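Local coordinates for protein putative rubredoxin reductase (Rhodopseudomonas palustris, PDB 3FG2) that probably uses its bound FAD to pass electrons from NADH to a ferredoxin that serves the cytochrome P450 CYP199A2, at residues A[282-287]-A[315-320]; A[349-354]-A[368-373]; A[355-360]-A[387-392]. All coordinates share one frame; numbering follows the deposited sequence.

Interaction 1 (A[282-287]-A[315-320])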
loop_
_atom_site.group_PDB
_atom_site.type_symbol
_atom_site.label_atom_id
_atom_site.label_comp_id
_atom_site.label_asym_id
_atom_site.label_seq_id
_atom_site.Cartn_x
_atom_site.Cartn_y
_atom_site.Cartn_z
ATOM N N VAL A 282 7.414 14.309 -12.808
ATOM C CA VAL A 282 7.826 14.811 -14.120
ATOM C C VAL A 282 7.229 13.957 -15.226
ATOM O O VAL A 282 6.673 14.477 -16.196
ATOM C CB VAL A 282 9.371 14.795 -14.312
ATOM C CG1 VAL A 282 10.005 15.957 -13.585
ATOM C CG2 VAL A 282 9.945 13.467 -13.821
ATOM N N ARG A 283 7.347 12.642 -15.076
ATOM C CA ARG A 283 6.828 11.729 -16.078
ATOM C C ARG A 283 5.332 11.907 -16.352
ATOM O O ARG A 283 4.922 12.029 -17.509
ATOM C CB ARG A 283 7.106 10.285 -15.662
ATOM C CG ARG A 283 6.556 9.244 -16.621
ATOM C CD ARG A 283 6.870 7.849 -16.125
ATOM N NE ARG A 283 8.298 7.555 -16.200
ATOM C CZ ARG A 283 8.957 7.357 -17.339
ATOM N NH1 ARG A 283 8.312 7.421 -18.499
ATOM N NH2 ARG A 283 10.257 7.089 -17.317
ATOM N N PHE A 284 4.516 11.938 -15.301
ATOM C CA PHE A 284 3.076 12.067 -15.493
ATOM C C PHE A 284 2.533 13.481 -15.468
ATOM O O PHE A 284 1.338 13.691 -15.661
ATOM C CB PHE A 284 2.344 11.201 -14.470
ATOM C CG PHE A 284 2.738 9.759 -14.536
ATOM C CD1 PHE A 284 3.524 9.193 -13.540
ATOM C CD2 PHE A 284 2.381 8.980 -15.634
ATOM C CE1 PHE A 284 3.954 7.873 -13.636
ATOM C CE2 PHE A 284 2.808 7.659 -15.741
ATOM C CZ PHE A 284 3.597 7.104 -14.740
ATOM N N GLY A 285 3.413 14.448 -15.232
ATOM C CA GLY A 285 2.997 15.839 -15.209
ATOM C C GLY A 285 1.876 16.182 -14.241
ATOM O O GLY A 285 0.934 16.886 -14.595
ATOM N N GLU A 286 1.977 15.677 -13.020
ATOM C CA GLU A 286 0.985 15.944 -11.990
ATOM C C GLU A 286 1.512 15.504 -10.633
ATOM O O GLU A 286 2.473 14.741 -10.548
ATOM C CB GLU A 286 -0.346 15.242 -12.308
ATOM C CG GLU A 286 -0.223 13.824 -12.833
ATOM C CD GLU A 286 -1.576 13.209 -13.181
ATOM O OE1 GLU A 286 -2.449 13.941 -13.703
ATOM O OE2 GLU A 286 -1.762 11.992 -12.949
ATOM N N THR A 287 0.891 16.019 -9.579
ATOM C CA THR A 287 1.272 15.683 -8.218
ATOM C C THR A 287 0.396 14.519 -7.784
ATOM O O THR A 287 -0.816 14.546 -7.995
ATOM C CB THR A 287 1.024 16.870 -7.286
ATOM O OG1 THR A 287 -0.368 17.204 -7.316
ATOM C CG2 THR A 287 1.830 18.075 -7.747
ATOM N N ASP A 315 11.634 9.333 -10.501
ATOM C CA ASP A 315 10.965 8.726 -11.651
ATOM C C ASP A 315 10.791 7.213 -11.515
ATOM O O ASP A 315 10.852 6.483 -12.510
ATOM C CB ASP A 315 11.726 9.038 -12.947
ATOM C CG ASP A 315 10.911 8.709 -14.208
ATOM O OD1 ASP A 315 11.507 8.646 -15.300
ATOM O OD2 ASP A 315 9.676 8.516 -14.117
ATOM N N GLY A 316 10.577 6.740 -10.291
ATOM C CA GLY A 316 10.384 5.317 -10.098
ATOM C C GLY A 316 9.119 4.923 -10.835
ATOM O O GLY A 316 8.043 5.417 -10.504
ATOM N N TYR A 317 9.223 4.058 -11.841
ATOM C CA TYR A 317 8.026 3.668 -12.570
ATOM C C TYR A 317 7.119 2.811 -11.694
ATOM O O TYR A 317 7.535 1.774 -11.171
ATOM C CB TYR A 317 8.354 2.904 -13.846
ATOM C CG TYR A 317 7.221 3.028 -14.828
ATOM C CD1 TYR A 317 7.129 4.140 -15.670
ATOM C CD2 TYR A 317 6.187 2.096 -14.851
ATOM C CE1 TYR A 317 6.025 4.323 -16.509
ATOM C CE2 TYR A 317 5.079 2.271 -15.684
ATOM C CZ TYR A 317 5.007 3.385 -16.512
ATOM O OH TYR A 317 3.935 3.554 -17.355
ATOM N N PRO A 318 5.850 3.226 -11.553
ATOM C CA PRO A 318 4.841 2.544 -10.742
ATOM C C PRO A 318 4.348 1.168 -11.185
ATOM O O PRO A 318 3.989 0.946 -12.347
ATOM C CB PRO A 318 3.711 3.565 -10.692
ATOM C CG PRO A 318 3.762 4.153 -12.056
ATOM C CD PRO A 318 5.253 4.371 -12.267
ATOM N N TRP A 319 4.340 0.245 -10.232
ATOM C CA TRP A 319 3.836 -1.102 -10.447
ATOM C C TRP A 319 3.359 -1.641 -9.103
ATOM O O TRP A 319 3.915 -1.311 -8.053
ATOM C CB TRP A 319 4.890 -2.027 -11.079
ATOM C CG TRP A 319 6.237 -2.048 -10.437
ATOM C CD1 TRP A 319 7.298 -1.243 -10.731
ATOM C CD2 TRP A 319 6.688 -2.956 -9.426
ATOM N NE1 TRP A 319 8.390 -1.596 -9.970
ATOM C CE2 TRP A 319 8.041 -2.642 -9.158
ATOM C CE3 TRP A 319 6.082 -4.003 -8.719
ATOM C CZ2 TRP A 319 8.799 -3.340 -8.212
ATOM C CZ3 TRP A 319 6.832 -4.697 -7.784
ATOM C CH2 TRP A 319 8.180 -4.360 -7.537
ATOM N N PHE A 320 2.312 -2.455 -9.140
ATOM C CA PHE A 320 1.730 -3.007 -7.928
ATOM C C PHE A 320 1.395 -4.477 -8.132
ATOM O O PHE A 320 1.507 -5.002 -9.248
ATOM C CB PHE A 320 0.431 -2.263 -7.597
ATOM C CG PHE A 320 0.462 -0.786 -7.920
ATOM C CD1 PHE A 320 0.540 0.163 -6.901
ATOM C CD2 PHE A 320 0.381 -0.343 -9.244
ATOM C CE1 PHE A 320 0.536 1.530 -7.192
ATOM C CE2 PHE A 320 0.377 1.026 -9.551
ATOM C CZ PHE A 320 0.454 1.962 -8.519
HETATM O O HOH W 1 11.266 5.224 -14.930
#
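Arg-283 and Asp-315 form a salt bridge at the surface, joining the turn before strand 286-288 to the loop that leads into strand 319-324 of the antiparallel sheet in the C-terminal domain. NE of Arg-283 lies 2.7 Å from OD2 of Asp-315, on the syn lone pair of that oxygen. The oxygen is tilted 24° from the guanidinium plane. NH2 of Arg-283 reaches OD1 of Asp-315 at 2.8 Å, a weak and bent bond. The two planar groups are 22° apart, turned modestly against each other and not coplanar. CG of Arg-283 is anti to the backbone N (chi1 178°), and a bend at chi3 sets NE beside the carboxylate. Tyr-317 lies over one guanidinium face through CD1, and its CE1 is 3.6 Å from CD of Arg-283. Alongside, Phe-284 meets Pro-318 tip to tip, with the proline CD in the plane of the phenyl ring at its edge.

Further out, a water accepts weakly from NH2 of Arg-283 and donates to O of Asp-315, and Pro-382 O takes another weak bond from the same NH2. Ser-281 OG binds the backbone N of Phe-284. CG of Arg-283 sits over the centre of the Phe-284 ring, 4.0 Å above its plane.

Interaction 2 (A[349-354]-A[368-373])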
loop_
_atom_site.group_PDB
_atom_site.type_symbol
_atom_site.label_atom_id
_atom_site.label_comp_id
_atom_site.label_asym_id
_atom_site.label_seq_id
_atom_site.Cartn_x
_atom_site.Cartn_y
_atom_site.Cartn_z
ATOM N N GLU A 349 -9.117 -19.562 -19.046
ATOM C CA GLU A 349 -7.921 -20.302 -18.666
ATOM C C GLU A 349 -7.264 -19.737 -17.409
ATOM O O GLU A 349 -6.267 -20.273 -16.930
ATOM C CB GLU A 349 -6.911 -20.290 -19.815
ATOM C CG GLU A 349 -7.426 -20.932 -21.086
ATOM C CD GLU A 349 -7.886 -22.356 -20.855
ATOM O OE1 GLU A 349 -7.043 -23.199 -20.472
ATOM O OE2 GLU A 349 -9.089 -22.631 -21.049
ATOM N N ARG A 350 -7.825 -18.654 -16.880
ATOM C CA ARG A 350 -7.289 -18.024 -15.674
ATOM C C ARG A 350 -5.866 -17.497 -15.835
ATOM O O ARG A 350 -5.076 -17.511 -14.893
ATOM C CB ARG A 350 -7.323 -18.994 -14.496
ATOM C CG ARG A 350 -8.707 -19.428 -14.074
ATOM C CD ARG A 350 -8.630 -20.102 -12.721
ATOM N NE ARG A 350 -9.641 -21.141 -12.565
ATOM C CZ ARG A 350 -9.690 -22.258 -13.290
ATOM N NH1 ARG A 350 -8.782 -22.489 -14.232
ATOM N NH2 ARG A 350 -10.644 -23.153 -13.063
ATOM N N SER A 351 -5.541 -17.056 -17.041
ATOM C CA SER A 351 -4.237 -16.480 -17.321
ATOM C C SER A 351 -4.442 -15.531 -18.482
ATOM O O SER A 351 -4.647 -15.958 -19.621
ATOM C CB SER A 351 -3.215 -17.541 -17.703
ATOM O OG SER A 351 -1.968 -16.927 -17.976
ATOM N N PHE A 352 -4.399 -14.239 -18.189
ATOM C CA PHE A 352 -4.612 -13.240 -19.218
ATOM C C PHE A 352 -4.170 -11.890 -18.685
ATOM O O PHE A 352 -3.847 -11.747 -17.501
ATOM C CB PHE A 352 -6.100 -13.179 -19.565
ATOM C CG PHE A 352 -6.941 -12.574 -18.477
ATOM C CD1 PHE A 352 -7.137 -11.197 -18.414
ATOM C CD2 PHE A 352 -7.480 -13.371 -17.474
ATOM C CE1 PHE A 352 -7.850 -10.626 -17.372
ATOM C CE2 PHE A 352 -8.198 -12.810 -16.421
ATOM C CZ PHE A 352 -8.383 -11.436 -16.368
ATOM N N SER A 353 -4.181 -10.899 -19.563
ATOM C CA SER A 353 -3.800 -9.550 -19.189
ATOM C C SER A 353 -4.743 -8.546 -19.845
ATOM O O SER A 353 -5.296 -8.791 -20.924
ATOM C CB SER A 353 -2.356 -9.257 -19.621
ATOM O OG SER A 353 -1.432 -10.105 -18.958
ATOM N N ALA A 354 -4.941 -7.421 -19.176
ATOM C CA ALA A 354 -5.777 -6.376 -19.723
ATOM C C ALA A 354 -4.822 -5.256 -20.118
ATOM O O ALA A 354 -4.213 -4.610 -19.255
ATOM C CB ALA A 354 -6.768 -5.888 -18.681
ATOM N N VAL A 368 -3.164 -11.198 -14.808
ATOM C CA VAL A 368 -3.616 -12.202 -13.852
ATOM C C VAL A 368 -2.896 -13.507 -14.166
ATOM O O VAL A 368 -3.068 -14.070 -15.248
ATOM C CB VAL A 368 -5.136 -12.444 -13.946
ATOM C CG1 VAL A 368 -5.516 -13.679 -13.137
ATOM C CG2 VAL A 368 -5.883 -11.239 -13.429
ATOM N N ASN A 369 -2.093 -13.982 -13.218
ATOM C CA ASN A 369 -1.323 -15.215 -13.392
ATOM C C ASN A 369 -0.637 -15.250 -14.762
ATOM O O ASN A 369 -0.714 -16.248 -15.482
ATOM C CB ASN A 369 -2.229 -16.441 -13.254
ATOM C CG ASN A 369 -3.045 -16.430 -11.977
ATOM O OD1 ASN A 369 -2.514 -16.226 -10.873
ATOM N ND2 ASN A 369 -4.349 -16.670 -12.117
ATOM N N ARG A 370 0.030 -14.160 -15.119
ATOM C CA ARG A 370 0.702 -14.069 -16.411
ATOM C C ARG A 370 1.927 -13.172 -16.275
ATOM O O ARG A 370 1.946 -12.053 -16.786
ATOM C CB ARG A 370 -0.261 -13.485 -17.442
ATOM C CG ARG A 370 -0.061 -13.978 -18.860
ATOM C CD ARG A 370 -1.145 -13.414 -19.759
ATOM N NE ARG A 370 -1.509 -14.344 -20.822
ATOM C CZ ARG A 370 -0.856 -14.470 -21.972
ATOM N NH1 ARG A 370 0.210 -13.719 -22.228
ATOM N NH2 ARG A 370 -1.274 -15.351 -22.866
ATOM N N ALA A 371 2.942 -13.675 -15.582
ATOM C CA ALA A 371 4.173 -12.927 -15.337
ATOM C C ALA A 371 4.886 -12.385 -16.574
ATOM O O ALA A 371 5.528 -11.336 -16.512
ATOM C CB ALA A 371 5.138 -13.784 -14.523
ATOM N N ALA A 372 4.783 -13.089 -17.692
ATOM C CA ALA A 372 5.447 -12.653 -18.918
ATOM C C ALA A 372 4.933 -11.313 -19.432
ATOM O O ALA A 372 5.712 -10.499 -19.908
ATOM C CB ALA A 372 5.307 -13.723 -20.011
ATOM N N ASP A 373 3.629 -11.083 -19.343
ATOM C CA ASP A 373 3.074 -9.819 -19.814
ATOM C C ASP A 373 3.523 -8.668 -18.909
ATOM O O ASP A 373 3.735 -7.546 -19.370
ATOM C CB ASP A 373 1.541 -9.894 -19.876
ATOM C CG ASP A 373 1.042 -10.774 -21.024
ATOM O OD1 ASP A 373 1.876 -11.255 -21.815
ATOM O OD2 ASP A 373 -0.186 -10.985 -21.145
#
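Arg-370 lays its CD 3.5 Å from CA of Phe-352, and the contact buries its NE, which has no hydrogen-bonding partner anywhere in the model. This happens where a beta ladder ends in the antiparallel sheet of the reductase C-terminal domain. There OG of Ser-351 donates to O of Asn-369 at 2.9 Å, from 40° above the carbonyl plane, and ND2 of Asn-369 donates to O of the preceding residue, Arg-350. The second bond is straighter, 164° at the hydrogen, and its acceptor lies close to the amide plane. Asn-369 also binds Asp-327 through ND2 and the backbone N of Lys-328 through OD1, which ties the amide to the neighbouring hairpin.

In the ladder, Phe-352 and Val-368 are a hydrogen-bonded pair, with Val-368 N at 2.8 Å from Phe-352 O and the reciprocal bond at 3.2 Å from Phe-352 N to Val-368 O. Phe-352 has CG between the backbone N and the carbonyl carbon (chi1 71°). Val-368 CB lies over one face of its ring, and Tyr-189 of helix 184-196 meets that ring edge-to-face.

After the ladder the chain turns into helix 371-380, with Arg-370 at its N-cap position. Its NH1 makes a salt bridge to Asp-373 through two weak bonds. OG of Ser-353, which also bonds to Ser-367 OG, donates to the anti lone pair of Asp-373 OD2 over 2.7 Å. An alanine in place of Asp-373 would probably leave the guanidinium without this countercharge and the Ser-353 hydroxyl without this acceptor. Beside the ladder bonds, CA of Ser-351 makes a CA-H...O contact of 3.4 Å to O of Val-368.

Interaction 3 (A[355-360]-A[387-392])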
loop_
_atom_site.group_PDB
_atom_site.type_symbol
_atom_site.label_atom_id
_atom_site.label_comp_id
_atom_site.label_asym_id
_atom_site.label_seq_id
_atom_site.Cartn_x
_atom_site.Cartn_y
_atom_site.Cartn_z
ATOM N N PHE A 355 -4.656 -5.050 -21.423
ATOM C CA PHE A 355 -3.787 -3.987 -21.899
ATOM C C PHE A 355 -4.645 -2.737 -21.951
ATOM O O PHE A 355 -5.582 -2.636 -22.739
ATOM C CB PHE A 355 -3.214 -4.328 -23.282
ATOM C CG PHE A 355 -2.066 -5.293 -23.238
ATOM C CD1 PHE A 355 -2.197 -6.524 -22.600
ATOM C CD2 PHE A 355 -0.851 -4.973 -23.833
ATOM C CE1 PHE A 355 -1.137 -7.421 -22.555
ATOM C CE2 PHE A 355 0.221 -5.864 -23.794
ATOM C CZ PHE A 355 0.075 -7.092 -23.151
ATOM N N CYS A 356 -4.329 -1.783 -21.089
ATOM C CA CYS A 356 -5.106 -0.561 -21.021
ATOM C C CYS A 356 -4.480 0.560 -21.819
ATOM O O CYS A 356 -3.281 0.841 -21.688
ATOM C CB CYS A 356 -5.253 -0.141 -19.564
ATOM S SG CYS A 356 -5.745 -1.509 -18.517
ATOM N N TYR A 357 -5.309 1.203 -22.634
ATOM C CA TYR A 357 -4.876 2.313 -23.468
ATOM C C TYR A 357 -5.643 3.600 -23.206
ATOM O O TYR A 357 -6.753 3.592 -22.659
ATOM C CB TYR A 357 -5.056 1.974 -24.943
ATOM C CG TYR A 357 -4.229 0.824 -25.434
ATOM C CD1 TYR A 357 -4.537 -0.487 -25.074
ATOM C CD2 TYR A 357 -3.141 1.041 -26.280
ATOM C CE1 TYR A 357 -3.787 -1.554 -25.544
ATOM C CE2 TYR A 357 -2.382 -0.020 -26.755
ATOM C CZ TYR A 357 -2.711 -1.315 -26.386
ATOM O OH TYR A 357 -1.971 -2.368 -26.871
ATOM N N LYS A 358 -5.036 4.705 -23.623
ATOM C CA LYS A 358 -5.639 6.026 -23.523
ATOM C C LYS A 358 -5.109 6.804 -24.723
ATOM O O LYS A 358 -3.901 6.983 -24.870
ATOM C CB LYS A 358 -5.243 6.726 -22.227
ATOM C CG LYS A 358 -5.890 8.096 -22.087
ATOM C CD LYS A 358 -5.618 8.732 -20.730
ATOM C CE LYS A 358 -4.154 9.054 -20.547
ATOM N NZ LYS A 358 -3.909 9.739 -19.244
ATOM N N ALA A 359 -6.012 7.236 -25.596
ATOM C CA ALA A 359 -5.625 7.980 -26.791
ATOM C C ALA A 359 -4.647 7.192 -27.662
ATOM O O ALA A 359 -3.699 7.759 -28.196
ATOM C CB ALA A 359 -5.009 9.320 -26.399
ATOM N N GLY A 360 -4.875 5.887 -27.787
ATOM C CA GLY A 360 -4.028 5.045 -28.619
ATOM C C GLY A 360 -2.692 4.587 -28.058
ATOM O O GLY A 360 -1.958 3.865 -28.728
ATOM N N VAL A 387 2.580 -0.640 -27.745
ATOM C CA VAL A 387 2.247 -1.743 -28.628
ATOM C C VAL A 387 0.796 -1.491 -28.974
ATOM O O VAL A 387 0.025 -1.073 -28.113
ATOM C CB VAL A 387 2.415 -3.106 -27.923
ATOM C CG1 VAL A 387 1.502 -4.134 -28.542
ATOM C CG2 VAL A 387 3.860 -3.576 -28.068
ATOM N N THR A 388 0.414 -1.725 -30.222
ATOM C CA THR A 388 -0.964 -1.470 -30.619
ATOM C C THR A 388 -1.925 -2.466 -29.988
ATOM O O THR A 388 -1.528 -3.565 -29.608
ATOM C CB THR A 388 -1.136 -1.532 -32.150
ATOM O OG1 THR A 388 -1.162 -2.901 -32.576
ATOM C CG2 THR A 388 0.010 -0.789 -32.842
ATOM N N PRO A 389 -3.207 -2.080 -29.858
ATOM C CA PRO A 389 -4.259 -2.925 -29.277
ATOM C C PRO A 389 -4.380 -4.205 -30.088
ATOM O O PRO A 389 -4.688 -5.272 -29.559
ATOM C CB PRO A 389 -5.511 -2.058 -29.407
ATOM C CG PRO A 389 -4.969 -0.663 -29.313
ATOM C CD PRO A 389 -3.731 -0.739 -30.177
ATOM N N GLU A 390 -4.136 -4.079 -31.389
ATOM C CA GLU A 390 -4.207 -5.208 -32.304
ATOM C C GLU A 390 -3.094 -6.200 -31.972
ATOM O O GLU A 390 -3.310 -7.409 -31.940
ATOM C CB GLU A 390 -4.059 -4.723 -33.752
ATOM C CG GLU A 390 -5.167 -3.778 -34.252
ATOM C CD GLU A 390 -5.153 -2.396 -33.596
ATOM O OE1 GLU A 390 -4.077 -1.754 -33.547
ATOM O OE2 GLU A 390 -6.230 -1.941 -33.146
ATOM N N GLN A 391 -1.902 -5.679 -31.718
ATOM C CA GLN A 391 -0.762 -6.520 -31.391
ATOM C C GLN A 391 -0.905 -7.187 -30.020
ATOM O O GLN A 391 -0.536 -8.348 -29.837
ATOM C CB GLN A 391 0.513 -5.680 -31.424
ATOM C CG GLN A 391 0.855 -5.157 -32.804
ATOM C CD GLN A 391 2.019 -4.186 -32.795
ATOM O OE1 GLN A 391 2.679 -3.993 -33.814
ATOM N NE2 GLN A 391 2.269 -3.561 -31.653
ATOM N N ALA A 392 -1.443 -6.444 -29.061
ATOM C CA ALA A 392 -1.630 -6.945 -27.709
ATOM C C ALA A 392 -2.508 -8.183 -27.673
ATOM O O ALA A 392 -2.251 -9.109 -26.910
ATOM C CB ALA A 392 -2.237 -5.857 -26.829
#
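Phe-355 and Ala-392 mark the closest backbone approach of strand 351-358 to the short helix 389-393, with their CA atoms 6.9 Å apart. Thr-388 is the N-cap of that helix: its OG1 accepts from N of Gln-391, and its carbonyl O receives N of Ala-392 in the first helical bond. The arrangement packs a helix start against the antiparallel sheet of the C-terminal domain.

Two CH-pi contacts carry the packing, made by Phe-355 and Tyr-357, two residues apart on the strand. Pro-389 CG stands over the centre of the Tyr-357 ring, 3.7 Å from the centroid and only 13° off the normal. Ala-392 CB lies over a face of the Phe-355 ring, 29° off the normal, and its nearest ring atom is CD2 of Phe-355 at 3.4 Å. CG of Tyr-357 is anti to its carbonyl carbon, beside the backbone N. The phenol reaches past the proline, and its OH donates to O of Val-387 over 2.7 Å. That hydroxyl lies 48° above the carbonyl plane, whereas the oxygen it meets sits in the plane of the phenol ring, at its edge. Phe-376 of helix 371-380 touches both Phe-355 and Val-387.

A single polar bond between the segments thus accompanies two apolar contacts in a buried setting. It gives a buried phenol a carbonyl partner just ahead of the helix while the proline ring lies on its face.

Overall arrangement
Following the chain from the N terminus, interaction 1 comes first: it closes a loop of 27 residues, about half of them in helix 293-306, and joins the strand 286-288 region to the entry of strand 319-324. It is complete before interaction 2 opens. Interaction 2 spans a tight hairpin of strands 351-358 and 361-368. Interaction 3 starts on the first of those strands and ends at helix 389-393, so the two cross rather than nest. They also touch, Asp-373 OD2 lying 3.9 Å from Phe-355 CE1. All three reach one antiparallel sheet; interactions 2 and 3 place successive helices against it, while interaction 1 connects its edge strand to the preceding part of the chain.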